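Matching sites in arginase from Medicago truncatula, a protein that hydrolyses L-arginine to urea and L-ornithine with the aid of two manganese ions per subunit, and also forms putrescine from agmatine (PDB 6VSS (chain A, 1.93 Å), residues S65-P70 and G117-E122), and in its relative arginase 1, mitochondrial from Arabidopsis thaliana (PDB 6VSU (chain B, 2.25 Å), residues S45-P50 and G97-Q102). Both blocks share one frame: the second was fitted to the first on N, CA, C and O of the twelve residues, RMSD 0.29 Å. Numbering follows each deposited sequence.

Structure 1 (6VSS); sequences SLLGVP and GDVPIE.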
loop_
_atom_site.group_PDB
_atom_site.type_symbol
_atom_site.label_atom_id
_atom_site.label_comp_id
_atom_site.label_asym_id
_atom_site.label_seq_id
_atom_site.Cartn_x
_atom_site.Cartn_y
_atom_site.Cartn_z
ATOM N N SER A 65 -12.300 25.393 -19.873
ATOM C CA SER A 65 -13.599 24.948 -19.318
ATOM C C SER A 65 -13.638 23.419 -19.257
ATOM O O SER A 65 -13.518 22.748 -20.333
ATOM C CB SER A 65 -14.696 25.526 -20.151
ATOM O OG SER A 65 -14.441 26.916 -20.261
ATOM N N LEU A 66 -13.653 22.880 -18.021
ATOM C CA LEU A 66 -13.545 21.435 -17.798
ATOM C C LEU A 66 -14.871 20.804 -18.185
ATOM O O LEU A 66 -15.894 21.129 -17.602
ATOM C CB LEU A 66 -13.182 21.171 -16.339
ATOM C CG LEU A 66 -11.955 21.922 -15.858
ATOM C CD1 LEU A 66 -11.456 21.403 -14.513
ATOM C CD2 LEU A 66 -10.874 21.801 -16.882
ATOM N N LEU A 67 -14.813 19.862 -19.105
ATOM C CA LEU A 67 -15.906 18.911 -19.431
ATOM C C LEU A 67 -15.393 17.498 -19.188
ATOM O O LEU A 67 -14.431 17.081 -19.869
ATOM C CB LEU A 67 -16.343 19.171 -20.884
ATOM C CG LEU A 67 -17.509 18.336 -21.380
ATOM C CD1 LEU A 67 -18.824 18.915 -20.873
ATOM C CD2 LEU A 67 -17.509 18.248 -22.896
ATOM N N GLY A 68 -15.938 16.841 -18.164
ATOM C CA GLY A 68 -15.747 15.426 -17.849
ATOM C C GLY A 68 -16.490 14.525 -18.825
ATOM O O GLY A 68 -17.685 14.808 -19.173
ATOM N N VAL A 69 -15.776 13.486 -19.279
ATOM C CA VAL A 69 -16.365 12.354 -20.047
ATOM C C VAL A 69 -15.885 11.082 -19.358
ATOM O O VAL A 69 -14.842 10.530 -19.724
ATOM C CB VAL A 69 -15.980 12.452 -21.528
ATOM C CG1 VAL A 69 -16.703 11.398 -22.339
ATOM C CG2 VAL A 69 -16.222 13.853 -22.079
ATOM N N PRO A 70 -16.611 10.695 -18.270
ATOM C CA PRO A 70 -16.292 9.524 -17.450
ATOM C C PRO A 70 -16.698 8.203 -18.132
ATOM O O PRO A 70 -17.656 7.626 -17.773
ATOM C CB PRO A 70 -17.113 9.782 -16.190
ATOM C CG PRO A 70 -18.330 10.542 -16.721
ATOM C CD PRO A 70 -17.760 11.467 -17.760
ATOM N N GLY A 117 -18.847 20.564 -16.273
ATOM C CA GLY A 117 -19.314 19.354 -15.574
ATOM C C GLY A 117 -19.075 18.095 -16.377
ATOM O O GLY A 117 -18.247 18.132 -17.258
ATOM N N ASP A 118 -19.750 17.008 -16.009
ATOM C CA ASP A 118 -19.499 15.665 -16.517
ATOM C C ASP A 118 -20.692 15.312 -17.397
ATOM O O ASP A 118 -21.828 15.523 -16.970
ATOM C CB ASP A 118 -19.287 14.674 -15.372
ATOM C CG ASP A 118 -17.969 14.823 -14.651
ATOM O OD1 ASP A 118 -17.216 15.731 -14.973
ATOM O OD2 ASP A 118 -17.704 14.010 -13.780
ATOM N N VAL A 119 -20.429 14.827 -18.599
ATOM C CA VAL A 119 -21.438 14.069 -19.384
ATOM C C VAL A 119 -21.725 12.774 -18.625
ATOM O O VAL A 119 -20.804 11.977 -18.460
ATOM C CB VAL A 119 -20.956 13.724 -20.797
ATOM C CG1 VAL A 119 -22.006 12.879 -21.532
ATOM C CG2 VAL A 119 -20.571 14.980 -21.573
ATOM N N PRO A 120 -23.000 12.522 -18.236
ATOM C CA PRO A 120 -23.403 11.324 -17.485
ATOM C C PRO A 120 -23.475 10.046 -18.331
ATOM O O PRO A 120 -24.578 9.517 -18.692
ATOM C CB PRO A 120 -24.791 11.714 -16.960
ATOM C CG PRO A 120 -25.338 12.643 -18.015
ATOM C CD PRO A 120 -24.133 13.414 -18.520
ATOM N N ILE A 121 -22.276 9.542 -18.630
ATOM C CA ILE A 121 -22.042 8.418 -19.570
ATOM C C ILE A 121 -22.808 7.175 -19.078
ATOM O O ILE A 121 -23.550 6.556 -19.883
ATOM C CB ILE A 121 -20.525 8.163 -19.694
ATOM C CG1 ILE A 121 -19.799 9.370 -20.293
ATOM C CG2 ILE A 121 -20.273 6.894 -20.499
ATOM C CD1 ILE A 121 -20.269 9.726 -21.707
ATOM N N GLU A 122 -22.601 6.811 -17.812
ATOM C CA GLU A 122 -23.180 5.589 -17.194
ATOM C C GLU A 122 -24.707 5.614 -17.372
ATOM O O GLU A 122 -25.273 4.633 -17.870
ATOM C CB GLU A 122 -22.739 5.488 -15.721
ATOM C CG GLU A 122 -23.471 4.415 -14.897
ATOM C CD GLU A 122 -22.998 4.125 -13.452
ATOM O OE1 GLU A 122 -22.496 5.030 -12.734
ATOM O OE2 GLU A 122 -23.178 2.982 -13.000
HETATM O O HOH W 1 -19.872 7.458 -15.894
#
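Ile-121, on the first turn of helix 121-125, lies against Pro-70, which follows strand 63-69; that strand pairs in parallel with 113-118, an outermost strand of the arginase sheet within the chain. Ile-121 CB stands 3.5 Å from Pro-70 O. CG1 of Ile-121 is anti to the carbonyl carbon (chi1 -63°), which sets it beside the ring, 3.9 Å from CD of Pro-70, and Ile-121 CD1 meets CG1 of Val-69 at 4.0 Å. Backbone bonds join the segments, among them Gly-68 N to Gly-117 O (2.8 Å) and Val-119 N to Gly-68 O. OD1 of Asp-118 lies 3.2 Å from CA of Gly-68, so close that a CB there would clash; the carboxylate forms a salt bridge with Arg-89. Pro-120, centre of an inverse gamma turn and helix N-cap, links strand 113-118 to helix 121-125. Glu-122, CG anti to its backbone nitrogen (chi1 169°), takes OE1 to a salt bridge with Arg-89 of a neighbouring subunit. A water donates to Pro-70 O (2.9 Å) and weakly accepts from Glu-122 N.

What differs
One side-chain hydrogen bond belongs to structure 2 alone: Gln-102(B) NE2 reaches Pro-50(B) O at 3.0 Å, whereas Glu-122(A) OE1 and Pro-70(A) O are 7.5 Å apart. The backbone bonds Gly-68(A) N to Gly-117(A) O and Val-119(A) N to Gly-68(A) O recur between Gly-48(B) and Gly-97(B) and between Val-99(B) and Gly-48(B). The exchange replaces a carboxylate, which as a charged group would be expected only to accept, by an amide able to donate, and the chain turns at its root, chi1 169° in Glu-122(A) against -64° in Gln-102(B), though the CB atoms coincide. Beyond CB neither side chain has a counterpart in the other. The water modelled near Glu-122(A) stands 2.4 Å apart from the place of CG of Gln-102(B) after superposition, probably too close for both. The direct bond may tie the helix start more firmly to Pro-50(B).

In the packing, Ile-121(A) and Val-101(B) are both buried, with coincident CB atoms. CG1 of Ile-121(A) falls 0.3 Å apart from CG2 of Val-101(B), and CG2 of Ile-121(A) 0.2 Å apart from CG1 of Val-101(B). Both touch Val-69(A) or Val-49(B), and CB keeps its 3.5 Å approach to Pro-70(A) O or Pro-50(B) O. Leu-67(A), Val-69(A), Asp-118(A) and Val-119(A) hold their places. Ser-65(A) also lies differently from Ser-45(B), without touching across the contact.

Structure 2 (6VSU); sequences SLLGVP and GDVPVQ.
Val-101, at the start of helix 101-106, lies against Pro-50, Val-101 CB standing 3.5 Å from Pro-50 O. CG2 of Val-101 is anti to the carbonyl carbon, which sets it beside the ring, 3.9 Å from CD of Pro-50, and the same methyl meets CG1 of Val-49 at 4.1 Å. Backbone bonds join the segments, among them Gly-48 N to Gly-97 O (2.8 Å) and Val-99 N to Gly-48 O. OD1 of Asp-98 lies 3.0 Å from CA of Gly-48, so close that a CB there would clash; the carboxylate forms a salt bridge with Arg-69. Pro-100, centre of an inverse gamma turn and helix N-cap, links strand 93-98 to helix 101-106. The end of the Gln-102 chain comes round to Pro-50, with CG anti to the carbonyl carbon (chi1 -64°) and a bend at chi2 (-50°). NE2 donates to Pro-50 O at 3.0 Å, the oxygen in the amide plane and the nitrogen in the carbonyl plane. OE1 accepts from Arg-105, which, with the NE2 bond, is consistent with this orientation of the amide.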
loop_
_atom_site.group_PDB
_atom_site.type_symbol
_atom_site.label_atom_id
_atom_site.label_comp_id
_atom_site.label_asym_id
_atom_site.label_seq_id
_atom_site.Cartn_x
_atom_site.Cartn_y
_atom_site.Cartn_z
ATOM N N SER B 45 -12.634 25.645 -20.094
ATOM C CA SER B 45 -13.794 25.090 -19.385
ATOM C C SER B 45 -13.667 23.579 -19.417
ATOM O O SER B 45 -13.552 23.036 -20.499
ATOM C CB SER B 45 -15.046 25.567 -19.999
ATOM O OG SER B 45 -16.083 25.510 -19.060
ATOM N N LEU B 46 -13.611 22.959 -18.235
ATOM C CA LEU B 46 -13.474 21.501 -18.078
ATOM C C LEU B 46 -14.769 20.827 -18.484
ATOM O O LEU B 46 -15.850 21.351 -18.201
ATOM C CB LEU B 46 -13.155 21.165 -16.630
ATOM C CG LEU B 46 -11.943 21.857 -16.033
ATOM C CD1 LEU B 46 -11.657 21.284 -14.639
ATOM C CD2 LEU B 46 -10.721 21.690 -16.909
ATOM N N LEU B 47 -14.650 19.720 -19.164
ATOM C CA LEU B 47 -15.781 18.834 -19.481
ATOM C C LEU B 47 -15.354 17.403 -19.176
ATOM O O LEU B 47 -14.374 16.965 -19.744
ATOM C CB LEU B 47 -16.160 18.985 -20.945
ATOM C CG LEU B 47 -17.270 18.060 -21.399
ATOM C CD1 LEU B 47 -18.569 18.407 -20.718
ATOM C CD2 LEU B 47 -17.441 18.138 -22.902
ATOM N N GLY B 48 -16.025 16.744 -18.233
ATOM C CA GLY B 48 -15.692 15.392 -17.815
ATOM C C GLY B 48 -16.391 14.416 -18.698
ATOM O O GLY B 48 -17.597 14.665 -19.087
ATOM N N VAL B 49 -15.671 13.375 -19.095
ATOM C CA VAL B 49 -16.304 12.267 -19.853
ATOM C C VAL B 49 -15.943 10.956 -19.176
ATOM O O VAL B 49 -14.862 10.403 -19.441
ATOM C CB VAL B 49 -15.857 12.327 -21.317
ATOM C CG1 VAL B 49 -16.651 11.295 -22.111
ATOM C CG2 VAL B 49 -16.061 13.726 -21.885
ATOM N N PRO B 50 -16.708 10.550 -18.145
ATOM C CA PRO B 50 -16.377 9.375 -17.333
ATOM C C PRO B 50 -16.723 8.077 -18.056
ATOM O O PRO B 50 -17.783 7.499 -17.838
ATOM C CB PRO B 50 -17.266 9.522 -16.078
ATOM C CG PRO B 50 -18.487 10.277 -16.629
ATOM C CD PRO B 50 -17.871 11.273 -17.599
ATOM N N GLY B 97 -18.799 20.424 -15.649
ATOM C CA GLY B 97 -19.142 19.113 -15.081
ATOM C C GLY B 97 -18.973 17.962 -16.061
ATOM O O GLY B 97 -18.251 18.069 -17.064
ATOM N N ASP B 98 -19.650 16.877 -15.755
ATOM C CA ASP B 98 -19.491 15.586 -16.470
ATOM C C ASP B 98 -20.693 15.321 -17.385
ATOM O O ASP B 98 -21.844 15.605 -17.018
ATOM C CB ASP B 98 -19.388 14.443 -15.453
ATOM C CG ASP B 98 -18.052 14.461 -14.737
ATOM O OD1 ASP B 98 -17.148 15.242 -15.203
ATOM O OD2 ASP B 98 -17.938 13.735 -13.693
ATOM N N VAL B 99 -20.408 14.733 -18.513
ATOM C CA VAL B 99 -21.403 14.057 -19.379
ATOM C C VAL B 99 -21.874 12.855 -18.582
ATOM O O VAL B 99 -21.071 12.122 -18.024
ATOM C CB VAL B 99 -20.762 13.661 -20.721
ATOM C CG1 VAL B 99 -21.696 12.915 -21.623
ATOM C CG2 VAL B 99 -20.187 14.857 -21.428
ATOM N N PRO B 100 -23.186 12.660 -18.441
ATOM C CA PRO B 100 -23.696 11.493 -17.720
ATOM C C PRO B 100 -23.648 10.197 -18.549
ATOM O O PRO B 100 -24.646 9.652 -18.915
ATOM C CB PRO B 100 -25.117 11.930 -17.357
ATOM C CG PRO B 100 -25.504 12.928 -18.447
ATOM C CD PRO B 100 -24.222 13.603 -18.872
ATOM N N VAL B 101 -22.438 9.732 -18.784
ATOM C CA VAL B 101 -22.107 8.583 -19.684
ATOM C C VAL B 101 -22.775 7.322 -19.179
ATOM O O VAL B 101 -23.350 6.580 -20.008
ATOM C CB VAL B 101 -20.584 8.350 -19.776
ATOM C CG1 VAL B 101 -20.254 7.053 -20.486
ATOM C CG2 VAL B 101 -19.918 9.527 -20.456
ATOM N N GLN B 102 -22.609 7.026 -17.890
ATOM C CA GLN B 102 -23.003 5.692 -17.388
ATOM C C GLN B 102 -24.504 5.540 -17.554
ATOM O O GLN B 102 -24.939 4.423 -17.807
ATOM C CB GLN B 102 -22.478 5.412 -15.979
ATOM C CG GLN B 102 -20.961 5.368 -15.899
ATOM C CD GLN B 102 -20.398 4.461 -16.971
ATOM O OE1 GLN B 102 -20.870 3.340 -17.143
ATOM N NE2 GLN B 102 -19.374 4.932 -17.662
#